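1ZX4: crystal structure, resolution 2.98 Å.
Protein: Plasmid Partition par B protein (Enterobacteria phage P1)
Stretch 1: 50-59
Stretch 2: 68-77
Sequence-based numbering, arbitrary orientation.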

# COMPACT_ATOMS: atom_id res chain seq x y z
N ALA C 50 -20.63 -20.03 -15.29
CA ALA C 50 -20.17 -19.64 -13.96
C ALA C 50 -18.82 -18.94 -14.01
O ALA C 50 -17.90 -19.40 -14.68
CB ALA C 50 -20.11 -20.85 -13.06
N PRO C 51 -18.69 -17.82 -13.28
CA PRO C 51 -17.50 -16.98 -13.18
C PRO C 51 -16.23 -17.77 -12.97
O PRO C 51 -15.88 -18.10 -11.84
CB PRO C 51 -17.80 -16.10 -11.97
CG PRO C 51 -19.28 -16.00 -11.98
CD PRO C 51 -19.69 -17.40 -12.29
N GLU C 52 -15.53 -18.06 -14.05
CA GLU C 52 -14.28 -18.80 -13.96
C GLU C 52 -13.56 -18.54 -12.62
O GLU C 52 -13.19 -19.47 -11.90
CB GLU C 52 -13.39 -18.36 -15.11
CG GLU C 52 -14.15 -18.02 -16.38
CD GLU C 52 -13.99 -19.08 -17.43
OE1 GLU C 52 -12.83 -19.38 -17.78
OE2 GLU C 52 -15.00 -19.63 -17.91
N GLU C 53 -13.39 -17.26 -12.29
CA GLU C 53 -12.70 -16.83 -11.07
C GLU C 53 -13.17 -17.55 -9.82
O GLU C 53 -12.38 -18.20 -9.13
CB GLU C 53 -12.87 -15.32 -10.87
CG GLU C 53 -12.17 -14.47 -11.92
CD GLU C 53 -13.09 -13.98 -13.04
OE1 GLU C 53 -13.75 -14.80 -13.71
OE2 GLU C 53 -13.14 -12.75 -13.25
N LEU C 54 -14.45 -17.42 -9.53
CA LEU C 54 -15.02 -18.08 -8.37
C LEU C 54 -14.84 -19.59 -8.50
O LEU C 54 -14.28 -20.23 -7.61
CB LEU C 54 -16.50 -17.72 -8.26
CG LEU C 54 -16.74 -16.23 -8.00
CD1 LEU C 54 -18.22 -15.93 -7.94
CD2 LEU C 54 -16.07 -15.84 -6.71
N VAL C 55 -15.29 -20.16 -9.61
CA VAL C 55 -15.16 -21.59 -9.81
C VAL C 55 -13.77 -22.06 -9.38
O VAL C 55 -13.63 -23.11 -8.75
CB VAL C 55 -15.35 -22.00 -11.31
CG1 VAL C 55 -15.10 -23.49 -11.50
CG2 VAL C 55 -16.76 -21.64 -11.77
N ALA C 56 -12.77 -21.25 -9.69
CA ALA C 56 -11.38 -21.60 -9.38
C ALA C 56 -10.99 -21.59 -7.89
O ALA C 56 -9.87 -21.97 -7.54
CB ALA C 56 -10.45 -20.70 -10.18
N LEU C 57 -11.89 -21.18 -7.02
CA LEU C 57 -11.56 -21.17 -5.60
C LEU C 57 -11.67 -22.58 -5.05
O LEU C 57 -10.84 -23.01 -4.27
CB LEU C 57 -12.51 -20.24 -4.86
CG LEU C 57 -12.43 -18.76 -5.26
CD1 LEU C 57 -13.78 -18.07 -5.05
CD2 LEU C 57 -11.36 -18.08 -4.45
N PHE C 58 -12.69 -23.31 -5.50
CA PHE C 58 -12.93 -24.66 -5.01
C PHE C 58 -11.90 -25.74 -5.36
O PHE C 58 -11.31 -25.73 -6.44
CB PHE C 58 -14.32 -25.11 -5.45
CG PHE C 58 -15.38 -24.12 -5.13
CD1 PHE C 58 -15.57 -23.01 -5.95
CD2 PHE C 58 -16.16 -24.26 -3.98
CE1 PHE C 58 -16.52 -22.06 -5.62
CE2 PHE C 58 -17.12 -23.31 -3.64
CZ PHE C 58 -17.30 -22.20 -4.46
N PRO C 59 -11.68 -26.68 -4.42
CA PRO C 59 -10.75 -27.82 -4.50
C PRO C 59 -11.26 -28.97 -5.39
O PRO C 59 -10.53 -29.51 -6.23
CB PRO C 59 -10.62 -28.27 -3.04
CG PRO C 59 -10.95 -27.03 -2.26
CD PRO C 59 -12.11 -26.48 -3.02
N ASP C 68 -25.32 -24.68 -7.22
CA ASP C 68 -24.27 -23.91 -6.57
C ASP C 68 -23.82 -22.95 -7.63
O ASP C 68 -23.85 -21.73 -7.46
CB ASP C 68 -23.14 -24.83 -6.13
CG ASP C 68 -23.60 -25.89 -5.15
OD1 ASP C 68 -24.46 -25.52 -4.31
OD2 ASP C 68 -23.11 -27.05 -5.21
N TYR C 69 -23.44 -23.53 -8.76
CA TYR C 69 -23.01 -22.76 -9.92
C TYR C 69 -24.03 -21.66 -10.21
O TYR C 69 -23.67 -20.50 -10.41
CB TYR C 69 -22.95 -23.65 -11.16
CG TYR C 69 -21.73 -24.50 -11.31
CD1 TYR C 69 -20.53 -23.97 -11.75
CD2 TYR C 69 -21.80 -25.87 -11.13
CE1 TYR C 69 -19.43 -24.78 -12.03
CE2 TYR C 69 -20.70 -26.69 -11.39
CZ TYR C 69 -19.51 -26.14 -11.86
OH TYR C 69 -18.43 -26.95 -12.20
N LYS C 70 -25.30 -22.03 -10.27
CA LYS C 70 -26.37 -21.09 -10.52
C LYS C 70 -26.23 -19.87 -9.60
O LYS C 70 -26.47 -18.74 -10.04
CB LYS C 70 -27.71 -21.76 -10.26
CG LYS C 70 -28.87 -21.13 -11.02
CD LYS C 70 -30.20 -21.31 -10.27
CE LYS C 70 -30.46 -22.76 -9.82
NZ LYS C 70 -31.73 -22.88 -9.04
N THR C 71 -25.85 -20.09 -8.33
CA THR C 71 -25.66 -19.00 -7.35
C THR C 71 -24.22 -18.48 -7.42
O THR C 71 -23.93 -17.38 -6.94
CB THR C 71 -25.94 -19.45 -5.87
OG1 THR C 71 -24.70 -19.75 -5.20
CG2 THR C 71 -26.84 -20.69 -5.82
N LEU C 72 -23.33 -19.27 -7.99
CA LEU C 72 -21.94 -18.88 -8.15
C LEU C 72 -21.94 -17.94 -9.35
O LEU C 72 -21.36 -16.85 -9.30
CB LEU C 72 -21.09 -20.11 -8.45
CG LEU C 72 -19.59 -19.87 -8.56
CD1 LEU C 72 -19.07 -19.55 -7.18
CD2 LEU C 72 -18.89 -21.08 -9.11
N CYS C 73 -22.61 -18.36 -10.42
CA CYS C 73 -22.72 -17.56 -11.63
C CYS C 73 -23.67 -16.40 -11.34
O CYS C 73 -23.73 -15.42 -12.08
CB CYS C 73 -23.19 -18.43 -12.82
SG CYS C 73 -24.85 -18.02 -13.42
N ALA C 74 -24.41 -16.52 -10.24
CA ALA C 74 -25.33 -15.47 -9.83
C ALA C 74 -24.52 -14.38 -9.13
O ALA C 74 -24.63 -13.21 -9.47
CB ALA C 74 -26.37 -16.03 -8.89
N VAL C 75 -23.71 -14.78 -8.15
CA VAL C 75 -22.85 -13.84 -7.41
C VAL C 75 -21.94 -13.15 -8.43
O VAL C 75 -21.60 -11.97 -8.29
CB VAL C 75 -21.98 -14.58 -6.36
CG1 VAL C 75 -20.91 -13.67 -5.82
CG2 VAL C 75 -22.85 -15.07 -5.22
N GLY C 76 -21.57 -13.90 -9.46
CA GLY C 76 -20.71 -13.37 -10.50
C GLY C 76 -21.21 -12.06 -11.07
O GLY C 76 -20.55 -11.03 -10.91
N ASP C 77 -22.37 -12.08 -11.72
CA ASP C 77 -22.90 -10.85 -12.30
C ASP C 77 -23.52 -9.87 -11.29
O ASP C 77 -23.56 -8.67 -11.54
CB ASP C 77 -23.91 -11.20 -13.41
CG ASP C 77 -25.12 -11.96 -12.90
OD1 ASP C 77 -25.85 -12.53 -13.73
OD2 ASP C 77 -25.34 -12.00 -11.68

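The contact between these two stretches is a matter of shape: apolar side chains fit against a helix, and no hydrogen bond crosses between them. Together they bury about 400 Å², counting both sides; Ala50, Pro51, Leu54, Val55, Tyr69, Leu72 and Gly76 are buried.

The tightest fit lies where the chain enters the first stretch. Ala50 and Cys73 bring their CA atoms within 4.0 Å, with their small side chains side by side, Ala50 CB 3.9 Å from Cys73 CB. Ala50 CA lies 3.4 Å from Cys73 CB. Next to it, the ring of Pro51 is the bump and Gly76 leaves the hollow. Pro51 CD packs 3.1 Å from Cys73 CA, and Pro51 CG reaches to 3.3 Å from Gly76 CA. A CB on Gly76 would point toward the first stretch and fall 2.1 Å from Pro51 CG, a clash, so the missing side chain makes room for the ring.

Leu72 is the largest contributor, covered over 92 Å². Its CA-to-CB bond points sideways, but the t, p rotamer carries its branched end nearer. Both methyls lie against Leu54 and Phe58: Leu72 CD1 is the closer, 3.3 Å from Leu54 CB and 3.9 Å from Phe58 CE1, at the ring edge. CD2 alone also reaches Val55 CG2, at 3.5 Å, and Ala50 CB, at 4.1 Å. A branched, wholly apolar side chain suits this place, filling the hollow formed by these four residues.

Tyr69 contributes a flat apolar ring edge, its CD1 3.4 Å from Ala50 CB and its CE1 4.1 Å from Val55 CG2, with OH beyond these contacts. Val55 offers Leu72 an apolar methyl; Leu54, pointing toward the helix, adds its own apolar branch and extends the packing, Leu54 CD1 lying 4.1 Å from Val75 CG1. The CA-to-CB bonds of exposed Glu52 and Lys70 point away, and neither residue makes contact across the stretches.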